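Long-range contacts in glycosyl transferase, group 1 family protein (Staphylococcus aureus, PDB 4WAD), which belongs to the group 1 family of glycosyl transferases and has a GT-B fold, two Rossmann-like domains facing each other across a cleft: residues L16-G21 with D53-A58; T322-G327 with D397-V402; V333-I338 with S405-Q410; H358-G363 with F383-T388. All blocks are in the same frame, centred on the assembly; numbering follows the deposited sequence.

Contact 1: residues L16-G21 with D53-A58; sequences LDVNKG and DEIIKA. With UD1 (uridine-diphosphate-N-acetylglucosamine), chain B.
V18 and I55 carry this contact, the methyl CG1 of V18 lying 3.9 Å from CG2 of I55. It belongs to the N-terminal Rossmann-like domain of the GT-B fold: L16-G21 lies in the loop that leaves strand 8-12 and leads into helix 23-36, and D53-A58 is part of helix 52-61. The close-packed part is apolar. V18 turns its CB toward the helix, and with chi1 at -61° CG1 lies opposite its own carbonyl carbon, where it can also touch CB of A58 at 4.3 Å. I55 answers with both branches. CG2 takes the valine, while CG1 and CD1 run out fully extended, chi2 -174°, until CD1 stands 3.6 Å from OD1 of D17. Next to these, L16 meets I56 more loosely, CD1 to CD1 at 4.3 Å, and the leucine goes on into the domain against I43, T45 and M71; it is the buried residue of the group. Away from these methyls the contact opens to solvent. D53, E54 and K57 lie on the outer side of the helix, and N19 and K20 are exposed on the loop. K20 finds its polar partners within the loop: its NZ is only at long salt-bridge range from OD2 of D17, and its firmer partner is the backbone. At its far end the loop reaches uridine-diphosphate-N-acetylglucosamine, with O of G21 3.0 Å from O2B. K20 bends back over its own loop to donate from NZ to O of V18 at 2.7 Å, arriving 40° above the carbonyl plane.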
# COMPACT_ATOMS: atom_id res chain seq x y z
N LEU A 16 -21.00 5.33 28.55
CA LEU A 16 -22.08 6.28 28.82
C LEU A 16 -21.83 7.53 27.99
O LEU A 16 -20.69 7.84 27.66
CB LEU A 16 -22.16 6.62 30.31
CG LEU A 16 -22.82 5.59 31.23
CD1 LEU A 16 -22.82 6.09 32.67
CD2 LEU A 16 -24.23 5.30 30.78
N ASP A 17 -22.89 8.25 27.66
CA ASP A 17 -22.79 9.44 26.82
C ASP A 17 -24.13 10.16 26.77
O ASP A 17 -25.14 9.63 27.24
CB ASP A 17 -22.32 9.07 25.41
CG ASP A 17 -21.75 10.25 24.64
OD1 ASP A 17 -21.96 11.40 25.07
OD2 ASP A 17 -21.12 10.02 23.58
N VAL A 18 -24.14 11.37 26.21
CA VAL A 18 -25.33 12.21 26.21
C VAL A 18 -26.12 12.08 24.91
O VAL A 18 -25.53 11.89 23.84
CB VAL A 18 -24.97 13.70 26.45
CG1 VAL A 18 -24.29 13.87 27.81
CG2 VAL A 18 -24.06 14.22 25.35
N ASN A 19 -27.45 12.17 25.03
CA ASN A 19 -28.40 12.04 23.92
C ASN A 19 -28.62 10.59 23.47
O ASN A 19 -28.65 10.30 22.27
CB ASN A 19 -27.97 12.90 22.71
CG ASN A 19 -27.99 14.39 23.00
OD1 ASN A 19 -28.83 14.88 23.75
ND2 ASN A 19 -27.04 15.11 22.41
N LYS A 20 -28.78 9.69 24.43
CA LYS A 20 -29.25 8.32 24.15
C LYS A 20 -30.55 8.03 24.90
O LYS A 20 -31.31 8.94 25.21
CB LYS A 20 -28.20 7.26 24.52
CG LYS A 20 -26.76 7.71 24.63
CD LYS A 20 -26.29 8.35 23.33
CE LYS A 20 -24.94 8.96 23.51
NZ LYS A 20 -24.53 9.83 22.37
N GLY A 21 -30.78 6.75 25.18
CA GLY A 21 -31.97 6.34 25.90
C GLY A 21 -32.27 4.85 25.78
O GLY A 21 -31.61 4.14 25.02
N ASP A 53 -15.75 13.40 32.70
CA ASP A 53 -16.10 14.24 33.84
C ASP A 53 -17.11 15.30 33.41
O ASP A 53 -18.08 15.57 34.11
CB ASP A 53 -14.85 14.90 34.45
CG ASP A 53 -14.03 13.93 35.29
OD1 ASP A 53 -14.18 12.71 35.12
OD2 ASP A 53 -13.24 14.42 36.12
N GLU A 54 -16.89 15.88 32.23
CA GLU A 54 -17.80 16.88 31.68
C GLU A 54 -19.12 16.26 31.22
O GLU A 54 -20.17 16.89 31.28
CB GLU A 54 -17.14 17.64 30.52
CG GLU A 54 -15.98 18.55 30.91
CD GLU A 54 -14.66 17.81 31.00
OE1 GLU A 54 -14.66 16.60 31.27
OE2 GLU A 54 -13.60 18.46 30.81
N ILE A 55 -19.06 15.01 30.76
CA ILE A 55 -20.25 14.30 30.30
C ILE A 55 -21.13 13.85 31.48
O ILE A 55 -22.34 14.07 31.46
CB ILE A 55 -19.88 13.07 29.43
CG1 ILE A 55 -19.35 13.53 28.07
CG2 ILE A 55 -21.07 12.16 29.23
CD1 ILE A 55 -19.10 12.40 27.08
N ILE A 56 -20.52 13.24 32.49
CA ILE A 56 -21.24 12.85 33.70
C ILE A 56 -21.83 14.09 34.38
O ILE A 56 -22.98 14.07 34.85
CB ILE A 56 -20.34 12.08 34.69
CG1 ILE A 56 -19.85 10.77 34.07
CG2 ILE A 56 -21.07 11.81 36.00
CD1 ILE A 56 -20.96 9.84 33.61
N LYS A 57 -21.06 15.17 34.43
CA LYS A 57 -21.52 16.44 34.98
C LYS A 57 -22.75 16.94 34.23
O LYS A 57 -23.68 17.48 34.82
CB LYS A 57 -20.41 17.49 34.93
CG LYS A 57 -20.59 18.66 35.88
CD LYS A 57 -20.39 20.00 35.18
CE LYS A 57 -21.71 20.53 34.63
NZ LYS A 57 -21.68 21.99 34.35
N ALA A 58 -22.75 16.74 32.91
CA ALA A 58 -23.88 17.13 32.08
C ALA A 58 -25.10 16.25 32.34
O ALA A 58 -26.21 16.75 32.49
CB ALA A 58 -23.50 17.08 30.61
C1' UD1 B . -35.42 -1.00 23.83
C2' UD1 B . -35.64 -2.07 24.90
C3' UD1 B . -35.28 -3.47 24.42
C4' UD1 B . -35.91 -3.74 23.06
C5' UD1 B . -35.39 -2.69 22.09
C6' UD1 B . -35.87 -2.99 20.67
C7' UD1 B . -35.38 -2.19 27.34
C8' UD1 B . -34.80 -1.53 28.55
N2' UD1 B . -34.95 -1.76 26.15
O1' UD1 B . -34.06 -0.57 23.77
O3' UD1 B . -35.80 -4.39 25.37
O4' UD1 B . -35.61 -5.06 22.62
O5' UD1 B . -35.87 -1.42 22.52
O6' UD1 B . -36.00 -1.78 19.92
O7' UD1 B . -36.22 -3.07 27.44
N1 UD1 B . -35.46 8.74 22.92
C2 UD1 B . -35.23 10.07 23.35
N3 UD1 B . -35.40 11.09 22.50
C4 UD1 B . -35.79 10.88 21.24
C5 UD1 B . -36.02 9.58 20.80
C6 UD1 B . -35.85 8.50 21.66
O2 UD1 B . -34.86 10.30 24.52
O4 UD1 B . -35.94 11.84 20.46
C1B UD1 B . -35.28 7.62 23.85
C2B UD1 B . -36.46 7.50 24.80
O2' UD1 B . -36.18 8.15 26.04
C3B UD1 B . -36.63 6.00 25.00
C4B UD1 B . -35.91 5.35 23.84
O4B UD1 B . -35.22 6.39 23.13
O3B UD1 B . -36.02 5.58 26.23
C5B UD1 B . -36.90 4.68 22.91
O5B UD1 B . -37.05 3.31 23.27
PA UD1 B . -36.19 2.19 22.49
O1A UD1 B . -37.12 1.05 22.20
O2A UD1 B . -35.47 2.89 21.36
O3A UD1 B . -35.09 1.73 23.58
PB UD1 B . -33.76 0.90 23.19
O1B UD1 B . -33.66 0.80 21.69
O2B UD1 B . -32.60 1.46 23.98

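Contact 2: residues T322-G327 with D397-V402; sequences TEKIVG and DFKLVV
I325 and K399 are joined by the straightest bond here, from N of K399 to O of I325, 3.1 Å with 169° at the hydrogen. The segments include the start of strand 325-329 and a weakly bonded strand about 400-401, with G327 paired in parallel with V401, at one side of the four-stranded parallel sheet in the C-terminal Rossmann-like domain of this GT-B protein. It is N of K399, and not N of L400, that satisfies I325 O; the leucine amide is 4.0 Å from that oxygen. Further along, N of G327 reaches O of L400 only weakly, at 3.4 Å, whereas O of G327 is well served by N of V402 at 3.0 Å. Other backbone groups look outward: V326 bonds to K356 and H358 on the next strand, V401 to V425, and O of V402 accepts from ND1 of H328. The two lysines also find partners beyond the segments. K399 bends at chi3 (63°), which brings its chain alongside K324, and its NZ donates to O of V462. K324 stays extended beyond CG and forms a salt bridge with D352; NZ of K324 and NZ of K399 are 6.3 Å apart, each with its own partner. On one side of the strands V326 packs its CG2 against CD1 of L400 and its CG1 against CG2 of V402. On the other, CG2 of I325 leans obliquely on the ring of F398. Having no side chain, G327 lets that ring lie on its backbone in a CH-pi contact, CA 3.9 Å from the centroid.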
# COMPACT_ATOMS: atom_id res chain seq x y z
N THR A 322 -55.58 19.58 21.34
CA THR A 322 -56.79 19.52 20.53
C THR A 322 -56.47 19.27 19.06
O THR A 322 -57.12 18.46 18.39
CB THR A 322 -57.61 20.82 20.65
OG1 THR A 322 -56.82 21.93 20.21
CG2 THR A 322 -58.05 21.04 22.09
N GLU A 323 -55.45 19.97 18.55
CA GLU A 323 -55.08 19.89 17.15
C GLU A 323 -54.54 18.51 16.77
O GLU A 323 -53.66 17.98 17.44
CB GLU A 323 -54.04 20.96 16.81
CG GLU A 323 -54.54 22.37 17.04
CD GLU A 323 -55.82 22.65 16.28
OE1 GLU A 323 -56.85 22.91 16.93
OE2 GLU A 323 -55.78 22.61 15.03
N LYS A 324 -55.08 17.96 15.69
CA LYS A 324 -54.79 16.59 15.25
C LYS A 324 -53.30 16.33 15.07
O LYS A 324 -52.80 16.22 13.95
CB LYS A 324 -55.54 16.29 13.96
CG LYS A 324 -57.02 16.64 14.03
CD LYS A 324 -57.70 16.46 12.69
CE LYS A 324 -59.21 16.53 12.83
NZ LYS A 324 -59.90 16.05 11.60
N ILE A 325 -52.60 16.22 16.20
CA ILE A 325 -51.17 15.97 16.19
C ILE A 325 -50.86 14.54 16.63
O ILE A 325 -51.22 14.14 17.74
CB ILE A 325 -50.41 16.96 17.10
CG1 ILE A 325 -50.54 18.39 16.55
CG2 ILE A 325 -48.95 16.58 17.22
CD1 ILE A 325 -49.81 19.43 17.36
N VAL A 326 -50.23 13.79 15.75
CA VAL A 326 -49.79 12.44 16.06
C VAL A 326 -48.26 12.44 16.00
O VAL A 326 -47.68 13.07 15.12
CB VAL A 326 -50.38 11.40 15.08
CG1 VAL A 326 -49.75 10.03 15.28
CG2 VAL A 326 -51.89 11.33 15.25
N GLY A 327 -47.61 11.77 16.94
CA GLY A 327 -46.16 11.78 16.95
C GLY A 327 -45.53 10.40 17.07
O GLY A 327 -46.12 9.49 17.64
N ASP A 397 -47.43 17.68 23.82
CA ASP A 397 -48.21 18.38 22.80
C ASP A 397 -48.71 17.41 21.74
O ASP A 397 -48.97 17.79 20.60
CB ASP A 397 -47.39 19.50 22.16
CG ASP A 397 -47.12 20.65 23.12
OD1 ASP A 397 -47.68 20.64 24.23
OD2 ASP A 397 -46.35 21.57 22.75
N PHE A 398 -48.83 16.15 22.14
CA PHE A 398 -49.43 15.12 21.29
C PHE A 398 -50.86 14.86 21.75
O PHE A 398 -51.21 15.14 22.89
CB PHE A 398 -48.63 13.82 21.35
CG PHE A 398 -47.25 13.91 20.74
CD1 PHE A 398 -46.93 14.93 19.86
CD2 PHE A 398 -46.29 12.95 21.03
CE1 PHE A 398 -45.67 15.01 19.29
CE2 PHE A 398 -45.03 13.02 20.47
CZ PHE A 398 -44.72 14.05 19.59
N LYS A 399 -51.69 14.35 20.84
CA LYS A 399 -52.99 13.80 21.24
C LYS A 399 -52.78 12.34 21.57
O LYS A 399 -53.43 11.78 22.45
CB LYS A 399 -54.03 13.97 20.13
CG LYS A 399 -54.42 15.40 19.88
CD LYS A 399 -55.14 15.56 18.56
CE LYS A 399 -56.45 14.81 18.51
NZ LYS A 399 -57.11 15.06 17.20
N LEU A 400 -51.84 11.74 20.85
CA LEU A 400 -51.50 10.34 21.00
C LEU A 400 -50.16 10.06 20.33
O LEU A 400 -49.76 10.76 19.40
CB LEU A 400 -52.61 9.45 20.43
CG LEU A 400 -52.99 9.60 18.95
CD1 LEU A 400 -52.15 8.70 18.04
CD2 LEU A 400 -54.47 9.32 18.75
N VAL A 401 -49.46 9.03 20.81
CA VAL A 401 -48.19 8.63 20.21
C VAL A 401 -48.39 7.30 19.49
O VAL A 401 -49.35 6.58 19.77
CB VAL A 401 -47.08 8.52 21.28
CG1 VAL A 401 -45.70 8.58 20.65
CG2 VAL A 401 -47.22 9.65 22.29
N VAL A 402 -47.51 6.98 18.54
CA VAL A 402 -47.64 5.75 17.77
C VAL A 402 -46.30 5.03 17.65
O VAL A 402 -45.25 5.68 17.64
CB VAL A 402 -48.20 6.01 16.35
CG1 VAL A 402 -49.69 6.32 16.41
CG2 VAL A 402 -47.44 7.14 15.68

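Contact 3: residues V333-I338 with S405-Q410; sequences VPTKRI and SQYEGQ. With UD1 (uridine-diphosphate-N-acetylglucosamine), chain B.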
# COMPACT_ATOMS: atom_id res chain seq x y z
N VAL A 333 -34.83 2.56 13.34
CA VAL A 333 -34.17 1.28 13.08
C VAL A 333 -35.15 0.30 12.44
O VAL A 333 -36.29 0.18 12.90
CB VAL A 333 -33.58 0.67 14.38
CG1 VAL A 333 -33.10 -0.76 14.15
CG2 VAL A 333 -32.46 1.53 14.92
N PRO A 334 -34.72 -0.40 11.38
CA PRO A 334 -35.52 -1.38 10.63
C PRO A 334 -36.23 -2.44 11.47
O PRO A 334 -37.19 -3.04 10.98
CB PRO A 334 -34.48 -2.04 9.72
CG PRO A 334 -33.49 -0.97 9.46
CD PRO A 334 -33.42 -0.14 10.72
N THR A 335 -35.77 -2.68 12.69
CA THR A 335 -36.37 -3.70 13.55
C THR A 335 -37.73 -3.25 14.08
O THR A 335 -38.45 -4.03 14.70
CB THR A 335 -35.47 -4.04 14.75
OG1 THR A 335 -35.95 -5.23 15.40
CG2 THR A 335 -35.46 -2.90 15.76
N LYS A 336 -38.08 -1.99 13.83
CA LYS A 336 -39.32 -1.43 14.36
C LYS A 336 -40.43 -1.43 13.32
O LYS A 336 -41.55 -0.98 13.60
CB LYS A 336 -39.07 -0.01 14.87
CG LYS A 336 -38.43 0.01 16.24
CD LYS A 336 -38.00 1.40 16.66
CE LYS A 336 -38.84 1.88 17.82
NZ LYS A 336 -38.23 3.04 18.51
N ARG A 337 -40.12 -1.93 12.13
CA ARG A 337 -41.08 -2.05 11.04
C ARG A 337 -41.80 -0.72 10.79
O ARG A 337 -43.02 -0.69 10.64
CB ARG A 337 -42.10 -3.15 11.34
CG ARG A 337 -41.48 -4.42 11.91
CD ARG A 337 -40.54 -5.09 10.93
NE ARG A 337 -41.24 -5.88 9.92
CZ ARG A 337 -41.49 -5.47 8.69
NH1 ARG A 337 -42.14 -6.24 7.83
NH2 ARG A 337 -41.08 -4.27 8.30
N ILE A 338 -41.03 0.36 10.76
CA ILE A 338 -41.57 1.69 10.50
C ILE A 338 -42.16 1.74 9.09
O ILE A 338 -43.12 2.47 8.83
CB ILE A 338 -40.49 2.78 10.69
CG1 ILE A 338 -39.90 2.69 12.10
CG2 ILE A 338 -41.07 4.17 10.47
CD1 ILE A 338 -39.00 3.84 12.47
N SER A 405 -43.15 -2.60 16.19
CA SER A 405 -41.93 -3.40 16.16
C SER A 405 -42.31 -4.85 15.97
O SER A 405 -43.46 -5.23 16.18
CB SER A 405 -41.12 -3.22 17.46
OG SER A 405 -40.05 -4.15 17.52
N GLN A 406 -41.36 -5.67 15.55
CA GLN A 406 -41.56 -7.11 15.54
C GLN A 406 -40.73 -7.72 16.66
O GLN A 406 -40.84 -8.92 16.94
CB GLN A 406 -41.20 -7.73 14.19
CG GLN A 406 -42.30 -7.65 13.14
CD GLN A 406 -41.98 -8.44 11.88
OE1 GLN A 406 -40.81 -8.63 11.54
NE2 GLN A 406 -43.01 -8.91 11.19
N TYR A 407 -39.90 -6.90 17.29
CA TYR A 407 -39.00 -7.36 18.34
C TYR A 407 -38.81 -6.30 19.43
O TYR A 407 -38.35 -5.19 19.16
CB TYR A 407 -37.65 -7.75 17.74
CG TYR A 407 -37.77 -8.59 16.49
CD1 TYR A 407 -37.95 -9.96 16.57
CD2 TYR A 407 -37.72 -8.01 15.22
CE1 TYR A 407 -38.08 -10.73 15.43
CE2 TYR A 407 -37.84 -8.77 14.08
CZ TYR A 407 -38.02 -10.14 14.19
OH TYR A 407 -38.14 -10.90 13.06
N GLU A 408 -39.18 -6.65 20.66
CA GLU A 408 -39.00 -5.77 21.82
C GLU A 408 -38.73 -6.57 23.08
O GLU A 408 -39.00 -7.77 23.14
CB GLU A 408 -40.24 -4.89 22.03
CG GLU A 408 -40.39 -3.74 21.05
CD GLU A 408 -39.67 -2.48 21.52
OE1 GLU A 408 -39.31 -2.42 22.71
OE2 GLU A 408 -39.49 -1.57 20.69
N GLY A 409 -38.19 -5.91 24.10
CA GLY A 409 -38.06 -6.51 25.42
C GLY A 409 -39.35 -6.25 26.18
O GLY A 409 -39.95 -7.16 26.75
N GLN A 410 -39.76 -4.98 26.20
CA GLN A 410 -41.14 -4.62 26.50
C GLN A 410 -41.49 -3.23 25.95
O GLN A 410 -41.40 -3.01 24.74
CB GLN A 410 -41.43 -4.72 28.00
CG GLN A 410 -40.36 -4.23 28.95
CD GLN A 410 -40.70 -4.57 30.40
OE1 GLN A 410 -40.81 -5.74 30.77
NE2 GLN A 410 -40.89 -3.54 31.22
C1' UD1 B . -35.42 -1.00 23.83
C2' UD1 B . -35.64 -2.07 24.90
C3' UD1 B . -35.28 -3.47 24.42
C4' UD1 B . -35.91 -3.74 23.06
C5' UD1 B . -35.39 -2.69 22.09
C6' UD1 B . -35.87 -2.99 20.67
C7' UD1 B . -35.38 -2.19 27.34
C8' UD1 B . -34.80 -1.53 28.55
N2' UD1 B . -34.95 -1.76 26.15
O1' UD1 B . -34.06 -0.57 23.77
O3' UD1 B . -35.80 -4.39 25.37
O4' UD1 B . -35.61 -5.06 22.62
O5' UD1 B . -35.87 -1.42 22.52
O6' UD1 B . -36.00 -1.78 19.92
O7' UD1 B . -36.22 -3.07 27.44
N1 UD1 B . -35.46 8.74 22.92
C2 UD1 B . -35.23 10.07 23.35
N3 UD1 B . -35.40 11.09 22.50
C4 UD1 B . -35.79 10.88 21.24
C5 UD1 B . -36.02 9.58 20.80
C6 UD1 B . -35.85 8.50 21.66
O2 UD1 B . -34.86 10.30 24.52
O4 UD1 B . -35.94 11.84 20.46
C1B UD1 B . -35.28 7.62 23.85
C2B UD1 B . -36.46 7.50 24.80
O2' UD1 B . -36.18 8.15 26.04
C3B UD1 B . -36.63 6.00 25.00
C4B UD1 B . -35.91 5.35 23.84
O4B UD1 B . -35.22 6.39 23.13
O3B UD1 B . -36.02 5.58 26.23
C5B UD1 B . -36.90 4.68 22.91
O5B UD1 B . -37.05 3.31 23.27
PA UD1 B . -36.19 2.19 22.49
O1A UD1 B . -37.12 1.05 22.20
O2A UD1 B . -35.47 2.89 21.36
O3A UD1 B . -35.09 1.73 23.58
PB UD1 B . -33.76 0.90 23.19
O1B UD1 B . -33.66 0.80 21.69
O2B UD1 B . -32.60 1.46 23.98
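The carbonyl oxygen of T335 is met by two groups from S405-Q410: N of Q406 makes a straight but weak hydrogen bond to it at 3.4 Å, and OG of S405 comes within 3.2 Å of the same T335 O. In the C-terminal Rossmann-like domain these are the loops following strands 325-329 and 400-401, the first with a 3-10 turn at 334-336, and E408 begins a sequence consistent with the EX7E motif of group 1 glycosyl transferases. With OG opposite its backbone N (chi1 171°), S405 gives its hydroxyl proton to O of Y407 at 2.6 Å, tying the second loop to itself. OG1 of T335 meets the edge of the Y407 ring, 3.3 Å from CD2, and F261 packs edge-to-face on that tyrosine. R337 folds at chi2 and chi3, laying CG 3.6 Å from CG of Q406; its guanidinium stands nearly upright to the amide, 79° between planes, and NH2 goes to D339 in a salt bridge. Beyond, K336 sends NZ to OG of S330, and S405-Q410 lines uridine-diphosphate-N-acetylglucosamine, where N of G409 lies 3.1 Å from O4'.

Contact 4: residues H358-G363 with F383-T388; sequences HIYGEG and FLKGYT. With UD1 (uridine-diphosphate-N-acetylglucosamine), chain B.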
# COMPACT_ATOMS: atom_id res chain seq x y z
N HIS A 358 -45.56 14.36 13.73
CA HIS A 358 -44.26 14.91 14.10
C HIS A 358 -43.31 13.77 14.46
O HIS A 358 -43.50 13.09 15.48
CB HIS A 358 -44.38 15.89 15.27
CG HIS A 358 -45.17 17.13 14.96
ND1 HIS A 358 -45.78 17.33 13.74
CD2 HIS A 358 -45.44 18.22 15.70
CE1 HIS A 358 -46.40 18.50 13.75
NE2 HIS A 358 -46.20 19.06 14.94
N ILE A 359 -42.30 13.54 13.63
CA ILE A 359 -41.34 12.47 13.89
C ILE A 359 -40.05 13.02 14.49
O ILE A 359 -39.38 13.85 13.88
CB ILE A 359 -41.00 11.67 12.62
CG1 ILE A 359 -42.28 11.26 11.88
CG2 ILE A 359 -40.14 10.46 12.95
CD1 ILE A 359 -43.22 10.41 12.71
N TYR A 360 -39.72 12.56 15.69
CA TYR A 360 -38.50 12.99 16.37
C TYR A 360 -37.47 11.87 16.41
O TYR A 360 -37.72 10.76 15.95
CB TYR A 360 -38.81 13.48 17.79
CG TYR A 360 -39.61 14.75 17.86
CD1 TYR A 360 -40.99 14.74 17.72
CD2 TYR A 360 -38.99 15.98 18.08
CE1 TYR A 360 -41.73 15.90 17.79
CE2 TYR A 360 -39.72 17.15 18.15
CZ TYR A 360 -41.09 17.10 18.00
OH TYR A 360 -41.83 18.26 18.08
N GLY A 361 -36.30 12.17 16.98
CA GLY A 361 -35.23 11.19 17.06
C GLY A 361 -34.47 11.06 15.75
O GLY A 361 -34.81 11.70 14.76
N GLU A 362 -33.45 10.21 15.76
CA GLU A 362 -32.63 9.98 14.58
C GLU A 362 -32.53 8.50 14.27
O GLU A 362 -33.20 7.69 14.90
CB GLU A 362 -31.23 10.58 14.77
CG GLU A 362 -31.24 12.08 14.96
CD GLU A 362 -31.55 12.83 13.68
OE1 GLU A 362 -31.26 12.28 12.60
OE2 GLU A 362 -32.09 13.95 13.76
N GLY A 363 -31.68 8.14 13.31
CA GLY A 363 -31.50 6.74 12.96
C GLY A 363 -30.97 6.54 11.55
O GLY A 363 -30.74 7.51 10.83
N PHE A 383 -43.76 15.15 9.37
CA PHE A 383 -42.52 15.89 9.60
C PHE A 383 -41.49 15.10 10.39
O PHE A 383 -41.79 14.57 11.46
CB PHE A 383 -42.82 17.21 10.32
CG PHE A 383 -43.70 18.15 9.54
CD1 PHE A 383 -45.08 18.07 9.62
CD2 PHE A 383 -43.14 19.13 8.73
CE1 PHE A 383 -45.89 18.93 8.91
CE2 PHE A 383 -43.94 20.00 8.02
CZ PHE A 383 -45.31 19.90 8.10
N LEU A 384 -40.26 15.04 9.87
CA LEU A 384 -39.14 14.47 10.61
C LEU A 384 -38.41 15.58 11.34
O LEU A 384 -37.47 16.17 10.81
CB LEU A 384 -38.18 13.74 9.67
CG LEU A 384 -38.73 12.72 8.67
CD1 LEU A 384 -37.63 12.30 7.71
CD2 LEU A 384 -39.32 11.51 9.37
N LYS A 385 -38.86 15.88 12.56
CA LYS A 385 -38.33 17.00 13.33
C LYS A 385 -36.83 16.85 13.58
O LYS A 385 -36.02 17.54 12.96
CB LYS A 385 -39.07 17.13 14.66
CG LYS A 385 -40.58 16.92 14.57
CD LYS A 385 -41.22 17.91 13.61
CE LYS A 385 -41.19 19.33 14.16
NZ LYS A 385 -41.95 20.27 13.30
N GLY A 386 -36.47 15.95 14.48
CA GLY A 386 -35.08 15.71 14.81
C GLY A 386 -34.96 15.12 16.20
O GLY A 386 -35.97 14.87 16.86
N TYR A 387 -33.73 14.91 16.67
CA TYR A 387 -33.53 14.37 18.01
C TYR A 387 -33.94 15.39 19.06
O TYR A 387 -33.51 16.55 19.01
CB TYR A 387 -32.08 13.94 18.23
CG TYR A 387 -31.91 13.17 19.52
CD1 TYR A 387 -32.26 11.83 19.59
CD2 TYR A 387 -31.42 13.78 20.66
CE1 TYR A 387 -32.11 11.11 20.76
CE2 TYR A 387 -31.27 13.07 21.84
CZ TYR A 387 -31.62 11.74 21.88
OH TYR A 387 -31.47 11.02 23.05
N THR A 388 -34.78 14.97 20.00
CA THR A 388 -35.23 15.87 21.06
C THR A 388 -34.69 15.44 22.43
O THR A 388 -34.98 14.35 22.91
CB THR A 388 -36.78 15.96 21.11
OG1 THR A 388 -37.19 16.57 22.34
CG2 THR A 388 -37.42 14.59 20.99
C1' UD1 B . -35.42 -1.00 23.83
C2' UD1 B . -35.64 -2.07 24.90
C3' UD1 B . -35.28 -3.47 24.42
C4' UD1 B . -35.91 -3.74 23.06
C5' UD1 B . -35.39 -2.69 22.09
C6' UD1 B . -35.87 -2.99 20.67
C7' UD1 B . -35.38 -2.19 27.34
C8' UD1 B . -34.80 -1.53 28.55
N2' UD1 B . -34.95 -1.76 26.15
O1' UD1 B . -34.06 -0.57 23.77
O3' UD1 B . -35.80 -4.39 25.37
O4' UD1 B . -35.61 -5.06 22.62
O5' UD1 B . -35.87 -1.42 22.52
O6' UD1 B . -36.00 -1.78 19.92
O7' UD1 B . -36.22 -3.07 27.44
N1 UD1 B . -35.46 8.74 22.92
C2 UD1 B . -35.23 10.07 23.35
N3 UD1 B . -35.40 11.09 22.50
C4 UD1 B . -35.79 10.88 21.24
C5 UD1 B . -36.02 9.58 20.80
C6 UD1 B . -35.85 8.50 21.66
O2 UD1 B . -34.86 10.30 24.52
O4 UD1 B . -35.94 11.84 20.46
C1B UD1 B . -35.28 7.62 23.85
C2B UD1 B . -36.46 7.50 24.80
O2' UD1 B . -36.18 8.15 26.04
C3B UD1 B . -36.63 6.00 25.00
C4B UD1 B . -35.91 5.35 23.84
O4B UD1 B . -35.22 6.39 23.13
O3B UD1 B . -36.02 5.58 26.23
C5B UD1 B . -36.90 4.68 22.91
O5B UD1 B . -37.05 3.31 23.27
PA UD1 B . -36.19 2.19 22.49
O1A UD1 B . -37.12 1.05 22.20
O2A UD1 B . -35.47 2.89 21.36
O3A UD1 B . -35.09 1.73 23.58
PB UD1 B . -33.76 0.90 23.19
O1B UD1 B . -33.66 0.80 21.69
O2B UD1 B . -32.60 1.46 23.98
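K385 folds back at chi2 (-59°) and chi3, and Y360 holds its ring beside its own backbone N (chi1 -68°), which brings the lysine's aliphatic chain over the tyrosine ring. CG of K385 sits above the middle of the ring, 3.5 Å from its centroid, a CH-pi contact. T388 comes at the same ring obliquely, CG2 3.6 Å from CD2 of Y360, while O of G386 lies at the ring edge. These groups lie on and just beyond the two parallel strands of a beta-alpha-beta crossover, 356-360 and 382-384 with helix 366-373 between, in the C-terminal Rossmann-like domain. H358 pairs with F383 and I359 with L384; N of I359 bonds to O of F383 and its O accepts from N of K385, both modelled too short for their lengths to be trusted. CD2 of L384 runs alongside I359, 3.7 Å from CB, and the leucine side chain also packs on I369 and A370 of the helix. Past the strands, N of G361 bonds O of G386 at 2.7 Å. At the loop ends the uracil of uridine-diphosphate-N-acetylglucosamine meets T388 in two weak hydrogen bonds, from T388 N to O4 at 3.4 Å and from N3 to T388 O at 3.3 Å.

Contact 1 comes first along the chain, in the N-terminal domain; the other three lie in the C-terminal domain. Contacts 2 and 4 share the four-stranded parallel sheet, their strands 325-329 and 356-360 side by side and their centres 14 Å apart. The segments of contacts 2 and 3 alternate in sequence, while contact 4 falls between the halves of both. Contacts 1 and 4 have centres 20 Å apart yet touch across the cleft, where N19 O probably accepts a hydrogen bond from Y387 OH. Contacts 1, 3 and 4 all reach uridine-diphosphate-N-acetylglucosamine, so both domains line its site.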